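Local structure of HAT1-interacting factor 1 (Saccharomyces cerevisiae, 4NQ0) at residues Leu57-Pro61 / Glu62-Ile66; Ala331-Gln334 / Asp335-Glu339. The protein acts as a nuclear chaperone for histones H3 and H4 within the HAT-B acetyltransferase complex and takes part in chromatin assembly and telomere silencing. One frame throughout, in Å; residues are numbered along the deposited sequence.

Contact 1 (Leu57-Pro61 / Glu62-Ile66)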
ATOM      1  N   LEU A  57       8.042  -0.385  24.388  1.00 48.10           N
ATOM      2  CA  LEU A  57       8.523  -1.186  23.262  1.00 46.89           C
ATOM      3  C   LEU A  57       7.600  -1.123  22.063  1.00 44.77           C
ATOM      4  O   LEU A  57       6.525  -1.705  22.078  1.00 44.45           O
ATOM      5  CB  LEU A  57       8.694  -2.649  23.653  1.00 47.11           C
ATOM      6  CG  LEU A  57       9.318  -3.444  22.500  1.00 47.71           C
ATOM      7  CD1 LEU A  57      10.846  -3.362  22.573  1.00 49.77           C
ATOM      8  CD2 LEU A  57       8.830  -4.880  22.503  1.00 47.99           C
ATOM      9  N   LEU A  58       8.050  -0.463  21.005  1.00 43.19           N
ATOM     10  CA  LEU A  58       7.260  -0.356  19.787  1.00 41.30           C
ATOM     11  C   LEU A  58       7.247  -1.689  19.060  1.00 39.49           C
ATOM     12  O   LEU A  58       8.301  -2.250  18.800  1.00 39.46           O
ATOM     13  CB  LEU A  58       7.828   0.734  18.880  1.00 41.82           C
ATOM     14  CG  LEU A  58       7.200   2.131  18.984  1.00 42.62           C
ATOM     15  CD1 LEU A  58       6.511   2.352  20.328  1.00 42.84           C
ATOM     16  CD2 LEU A  58       8.257   3.207  18.713  1.00 42.90           C
ATOM     17  N   PRO A  59       6.053  -2.196  18.715  1.00 37.38           N
ATOM     18  CA  PRO A  59       5.989  -3.475  18.036  1.00 35.92           C
ATOM     19  C   PRO A  59       6.491  -3.386  16.603  1.00 34.73           C
ATOM     20  O   PRO A  59       6.558  -2.296  16.028  1.00 34.50           O
ATOM     21  CB  PRO A  59       4.503  -3.812  18.064  1.00 35.37           C
ATOM     22  CG  PRO A  59       3.843  -2.548  18.102  1.00 36.55           C
ATOM     23  CD  PRO A  59       4.717  -1.610  18.878  1.00 37.13           C
ATOM     24  N   ASP A  60       6.858  -4.536  16.055  1.00 33.25           N
ATOM     25  CA  ASP A  60       7.365  -4.635  14.696  1.00 32.48           C
ATOM     26  C   ASP A  60       6.220  -4.295  13.742  1.00 30.99           C
ATOM     27  O   ASP A  60       5.153  -4.880  13.847  1.00 29.97           O
ATOM     28  CB  ASP A  60       7.874  -6.059  14.461  1.00 32.77           C
ATOM     29  CG  ASP A  60       8.633  -6.219  13.149  1.00 34.30           C
ATOM     30  OD1 ASP A  60       8.230  -5.616  12.134  1.00 35.49           O
ATOM     31  OD2 ASP A  60       9.646  -6.965  13.139  1.00 37.48           O
ATOM     32  N   PRO A  61       6.429  -3.331  12.826  1.00 30.25           N
ATOM     33  CA  PRO A  61       5.366  -3.005  11.858  1.00 29.42           C
ATOM     34  C   PRO A  61       4.910  -4.202  11.014  1.00 29.57           C
ATOM     35  O   PRO A  61       3.768  -4.223  10.549  1.00 28.49           O
ATOM     36  CB  PRO A  61       5.993  -1.925  10.971  1.00 29.65           C
ATOM     37  CG  PRO A  61       7.439  -1.830  11.378  1.00 30.04           C
ATOM     38  CD  PRO A  61       7.617  -2.472  12.683  1.00 30.31           C
ATOM     39  N   GLU A  62       5.787  -5.185  10.808  1.00 29.88           N
ATOM     40  CA  GLU A  62       5.397  -6.413  10.107  1.00 30.56           C
ATOM     41  C   GLU A  62       4.248  -7.171  10.764  1.00 29.70           C
ATOM     42  O   GLU A  62       3.501  -7.851  10.075  1.00 29.78           O
ATOM     43  CB  GLU A  62       6.580  -7.361   9.980  1.00 32.27           C
ATOM     44  CG  GLU A  62       7.711  -6.845   9.151  1.00 35.32           C
ATOM     45  CD  GLU A  62       7.720  -7.469   7.789  1.00 41.19           C
ATOM     46  OE1 GLU A  62       8.509  -8.423   7.596  1.00 45.48           O
ATOM     47  OE2 GLU A  62       6.914  -7.030   6.926  1.00 44.75           O
ATOM     48  N   LEU A  63       4.107  -7.074  12.089  1.00 29.22           N
ATOM     49  CA  LEU A  63       2.966  -7.681  12.766  1.00 28.36           C
ATOM     50  C   LEU A  63       1.659  -7.098  12.240  1.00 28.33           C
ATOM     51  O   LEU A  63       0.681  -7.816  12.060  1.00 28.06           O
ATOM     52  CB  LEU A  63       3.044  -7.501  14.284  1.00 28.38           C
ATOM     53  CG  LEU A  63       4.135  -8.325  14.988  1.00 27.77           C
ATOM     54  CD1 LEU A  63       4.374  -7.804  16.379  1.00 27.38           C
ATOM     55  CD2 LEU A  63       3.782  -9.803  15.025  1.00 25.16           C
ATOM     56  N   PHE A  64       1.659  -5.796  11.980  1.00 27.87           N
ATOM     57  CA  PHE A  64       0.479  -5.119  11.455  1.00 27.94           C
ATOM     58  C   PHE A  64       0.268  -5.416   9.975  1.00 27.89           C
ATOM     59  O   PHE A  64      -0.855  -5.709   9.542  1.00 27.66           O
ATOM     60  CB  PHE A  64       0.590  -3.612  11.730  1.00 28.13           C
ATOM     61  CG  PHE A  64       0.433  -3.256  13.186  1.00 27.71           C
ATOM     62  CD1 PHE A  64      -0.811  -2.913  13.695  1.00 28.89           C
ATOM     63  CD2 PHE A  64       1.524  -3.286  14.051  1.00 27.86           C
ATOM     64  CE1 PHE A  64      -0.969  -2.588  15.044  1.00 28.30           C
ATOM     65  CE2 PHE A  64       1.369  -2.972  15.393  1.00 27.92           C
ATOM     66  CZ  PHE A  64       0.131  -2.619  15.889  1.00 27.46           C
ATOM     67  N   THR A  65       1.350  -5.406   9.201  1.00 28.11           N
ATOM     68  CA  THR A  65       1.227  -5.613   7.746  1.00 28.40           C
ATOM     69  C   THR A  65       0.858  -7.049   7.377  1.00 28.65           C
ATOM     70  O   THR A  65      -0.009  -7.275   6.522  1.00 28.57           O
ATOM     71  CB  THR A  65       2.489  -5.165   6.992  1.00 28.67           C
ATOM     72  OG1 THR A  65       3.600  -5.993   7.357  1.00 29.88           O
ATOM     73  CG2 THR A  65       2.802  -3.710   7.325  1.00 27.29           C
ATOM     74  N   ILE A  66       1.479  -8.017   8.043  1.00 28.98           N
ATOM     75  CA  ILE A  66       1.094  -9.422   7.880  1.00 29.56           C
ATOM     76  C   ILE A  66      -0.351  -9.646   8.331  1.00 29.53           C
ATOM     77  O   ILE A  66      -1.136 -10.285   7.620  1.00 29.74           O
ATOM     78  CB  ILE A  66       2.056 -10.366   8.642  1.00 30.29           C
ATOM     79  CG1 ILE A  66       3.461 -10.285   8.029  1.00 30.62           C
ATOM     80  CG2 ILE A  66       1.554 -11.804   8.594  1.00 30.92           C
ATOM     81  CD1 ILE A  66       4.538 -10.802   8.923  1.00 31.46           C
TER

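Contact 2 (Ala331-Gln334 / Asp335-Glu339)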
ATOM      1  N   ALA A 331      -1.088  -3.142 -23.045  1.00 35.76           N
ATOM      2  CA  ALA A 331      -2.317  -3.505 -23.749  1.00 36.06           C
ATOM      3  C   ALA A 331      -3.573  -3.065 -22.990  1.00 35.57           C
ATOM      4  O   ALA A 331      -4.516  -2.551 -23.588  1.00 34.94           O
ATOM      5  CB  ALA A 331      -2.363  -5.010 -23.991  1.00 36.74           C
ATOM      6  N   GLN A 332      -3.578  -3.270 -21.675  1.00 35.35           N
ATOM      7  CA  GLN A 332      -4.702  -2.848 -20.842  1.00 35.51           C
ATOM      8  C   GLN A 332      -4.868  -1.328 -20.833  1.00 34.48           C
ATOM      9  O   GLN A 332      -5.985  -0.815 -20.887  1.00 34.53           O
ATOM     10  CB  GLN A 332      -4.520  -3.337 -19.404  1.00 35.40           C
ATOM     11  CG  GLN A 332      -5.666  -2.954 -18.481  1.00 37.37           C
ATOM     12  CD  GLN A 332      -6.969  -3.636 -18.871  1.00 39.73           C
ATOM     13  OE1 GLN A 332      -7.919  -2.990 -19.332  1.00 41.21           O
ATOM     14  NE2 GLN A 332      -7.012  -4.951 -18.699  1.00 42.11           N
ATOM     15  N   ILE A 333      -3.758  -0.611 -20.754  1.00 33.79           N
ATOM     16  CA  ILE A 333      -3.803   0.854 -20.775  1.00 33.06           C
ATOM     17  C   ILE A 333      -4.406   1.341 -22.084  1.00 33.03           C
ATOM     18  O   ILE A 333      -5.175   2.289 -22.087  1.00 32.05           O
ATOM     19  CB  ILE A 333      -2.418   1.470 -20.526  1.00 32.70           C
ATOM     20  CG1 ILE A 333      -1.982   1.203 -19.083  1.00 34.11           C
ATOM     21  CG2 ILE A 333      -2.427   2.973 -20.729  1.00 31.89           C
ATOM     22  CD1 ILE A 333      -0.481   1.239 -18.894  1.00 34.78           C
ATOM     23  N   GLN A 334      -4.098   0.661 -23.187  1.00 33.72           N
ATOM     24  CA  GLN A 334      -4.687   1.015 -24.465  1.00 34.54           C
ATOM     25  C   GLN A 334      -6.200   0.746 -24.453  1.00 34.78           C
ATOM     26  O   GLN A 334      -6.976   1.529 -25.002  1.00 34.41           O
ATOM     27  CB  GLN A 334      -4.018   0.252 -25.613  1.00 35.60           C
ATOM     28  CG  GLN A 334      -4.445   0.741 -27.000  1.00 37.47           C
ATOM     29  CD  GLN A 334      -4.071   2.191 -27.256  1.00 39.30           C
ATOM     30  OE1 GLN A 334      -2.920   2.587 -27.059  1.00 40.40           O
ATOM     31  NE2 GLN A 334      -5.042   2.993 -27.705  1.00 39.10           N
ATOM     32  N   ASP A 335      -6.617  -0.356 -23.831  1.00 34.96           N
ATOM     33  CA  ASP A 335      -8.054  -0.618 -23.661  1.00 35.72           C
ATOM     34  C   ASP A 335      -8.699   0.516 -22.858  1.00 34.62           C
ATOM     35  O   ASP A 335      -9.776   0.989 -23.206  1.00 34.07           O
ATOM     36  CB  ASP A 335      -8.312  -1.937 -22.940  1.00 36.29           C
ATOM     37  CG  ASP A 335      -7.707  -3.125 -23.651  1.00 38.73           C
ATOM     38  OD1 ASP A 335      -7.399  -3.024 -24.861  1.00 40.95           O
ATOM     39  OD2 ASP A 335      -7.532  -4.166 -22.983  1.00 41.56           O
ATOM     40  N   ASP A 336      -8.017   0.964 -21.806  1.00 33.66           N
ATOM     41  CA  ASP A 336      -8.540   2.055 -20.978  1.00 33.28           C
ATOM     42  C   ASP A 336      -8.762   3.326 -21.806  1.00 33.41           C
ATOM     43  O   ASP A 336      -9.808   3.984 -21.684  1.00 33.19           O
ATOM     44  CB  ASP A 336      -7.612   2.340 -19.793  1.00 32.72           C
ATOM     45  CG  ASP A 336      -7.414   1.131 -18.895  1.00 32.66           C
ATOM     46  OD1 ASP A 336      -8.279   0.240 -18.878  1.00 32.48           O
ATOM     47  OD2 ASP A 336      -6.387   1.072 -18.195  1.00 35.11           O
ATOM     48  N   ILE A 337      -7.790   3.650 -22.657  1.00 33.41           N
ATOM     49  CA  ILE A 337      -7.885   4.804 -23.545  1.00 33.64           C
ATOM     50  C   ILE A 337      -9.070   4.639 -24.496  1.00 35.25           C
ATOM     51  O   ILE A 337      -9.926   5.519 -24.593  1.00 34.52           O
ATOM     52  CB  ILE A 337      -6.580   5.004 -24.352  1.00 33.64           C
ATOM     53  CG1 ILE A 337      -5.467   5.500 -23.428  1.00 31.96           C
ATOM     54  CG2 ILE A 337      -6.792   5.991 -25.498  1.00 32.37           C
ATOM     55  CD1 ILE A 337      -4.087   5.409 -24.022  1.00 31.20           C
ATOM     56  N   ASP A 338      -9.129   3.495 -25.172  1.00 37.30           N
ATOM     57  CA  ASP A 338     -10.263   3.182 -26.061  1.00 39.24           C
ATOM     58  C   ASP A 338     -11.614   3.363 -25.364  1.00 39.95           C
ATOM     59  O   ASP A 338     -12.468   4.079 -25.856  1.00 40.49           O
ATOM     60  CB  ASP A 338     -10.153   1.757 -26.596  1.00 39.99           C
ATOM     61  CG  ASP A 338      -8.917   1.549 -27.454  1.00 41.63           C
ATOM     62  OD1 ASP A 338      -8.512   0.383 -27.606  1.00 44.19           O
ATOM     63  OD2 ASP A 338      -8.339   2.544 -27.959  1.00 43.47           O
ATOM     64  N   GLU A 339     -11.796   2.708 -24.225  1.00 40.91           N
ATOM     65  CA  GLU A 339     -13.038   2.814 -23.451  1.00 42.45           C
ATOM     66  C   GLU A 339     -13.468   4.268 -23.225  1.00 42.68           C
ATOM     67  O   GLU A 339     -14.612   4.625 -23.487  1.00 43.66           O
ATOM     68  CB  GLU A 339     -12.883   2.103 -22.105  1.00 42.73           C
ATOM     69  CG  GLU A 339     -14.009   2.357 -21.088  1.00 44.51           C
ATOM     70  CD  GLU A 339     -15.346   1.760 -21.501  1.00 47.37           C
ATOM     71  OE1 GLU A 339     -15.370   0.886 -22.394  1.00 49.16           O
ATOM     72  OE2 GLU A 339     -16.377   2.165 -20.921  1.00 50.30           O
TER

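Contact 1 (Leu57-Pro61 / Glu62-Ile66)
At the start of helix 61-77 an N-cap aspartate, Asp60, turns its carboxylate forward to receive the amide of Glu62. Asp60 OD1 takes Glu62 N at 2.8 Å, with an N-H...O angle of 154°; the donor lies on the anti side of the carboxylate, some 30° out of its plane. With CG anti to the backbone N (chi1 -171°), the carboxylate swings alongside the Glu62 side chain, and OD1 also rests 3.2 Å from Glu62 CB. The two acidic side chains run side by side, yet Glu62 bends at chi2 and delivers OE1 to Lys30 of helix 14-34, a salt bridge that probably offsets the neighbouring negative charge. The Asp60 carbonyl serves as well: its O accepts from Leu63 N at 3.0 Å, the donor standing above the carbonyl plane. An alanine in place of Asp60 would remove the carboxylate and is likely to leave Glu62 N without its capping acceptor, weakening the start of the helix. From Pro61 O onward the regular pattern sets in, with Thr65 N bound at 3.0 Å in the carbonyl plane. On the apolar side, Pro59 CG meets the ring edge of Phe64 at CE2, 3.7 Å away and in the plane of the ring, while Pro59 CB lies more loosely by Leu63 CD1. Leu49 of helix 38-51 touches all three of these residues, and Leu209 and Leu216 of helix 202-218 also meet Phe64. The whole is a capped helix N-terminus: an Asp N-cap followed by proline, with a hydrophobic staple between Pro59 (N') and Phe64 (N4).

Contact 2 (Ala331-Gln334 / Asp335-Glu339)
Gln334 and Asp338, one helical turn apart, cross obliquely on the surface of helix 323-344, their amide and carboxylate planes turned 50° against each other. Gln334 has CG anti to the backbone N and then bends at chi2, which carries the amide forward along the helix until NE2 reaches Asp338 OD2 at 3.3 Å. This hydrogen bond is weak, although fairly straight at 160°. The other end of the amide is held by Lys309 of helix 298-316, which donates to OE1 and together with the weak bond to Asp338 probably limits rotation of the amide. The methyl CG2 of Ile337 lies 4.1 Å from Gln334 NE2, setting an apolar branch beside this polar pair.

Round the helix, the amide plane of Gln332 lies only 23° from the carboxylate plane of Asp336, whereas it is nearly perpendicular to that of Asp335. Asp336 has CG beside its own backbone N, which lays the carboxylate back over the preceding turn, with CG 3.1 Å from Gln332 O. Its OD1 forms a salt bridge with Arg291, and this partner probably steadies the negative charge of the buried side chain. Beneath these groups runs the regular backbone bonding of an alpha helix, exemplified by Asp338 N to Gln334 O at 2.9 Å.

On the inward side, Ile333 CG2 and Ile337 CD1 are loosely apposed at 4.4 Å. Ile333 packs on Phe284 of helix 273-290 and on Leu312 of helix 298-316, while Asp336 and Ile337 lie against Phe305, seating this C-terminal helix over the two that precede it.

How the contacts relate
Following the chain from the N terminus, helices 14-34 and 38-51 come first, and contact 1 closes the short turn that leads from the loop after helix 38-51 into helix 61-77. Helices 202-218 through 298-316 follow before contact 2, which closes single turns within the last helix, 323-344. The two are in series, neither nested nor crossed, and do not touch: their centres lie about 39 Å apart, on opposite sides of the chain's centre. Contact 1 joins the loop to the start of helix 61-77, whose Phe64 and Thr65 face helix 202-218, while Leu57 and Pro59 lie against helices 14-34 and 38-51. Contact 2 faces helices 273-290 and 298-316.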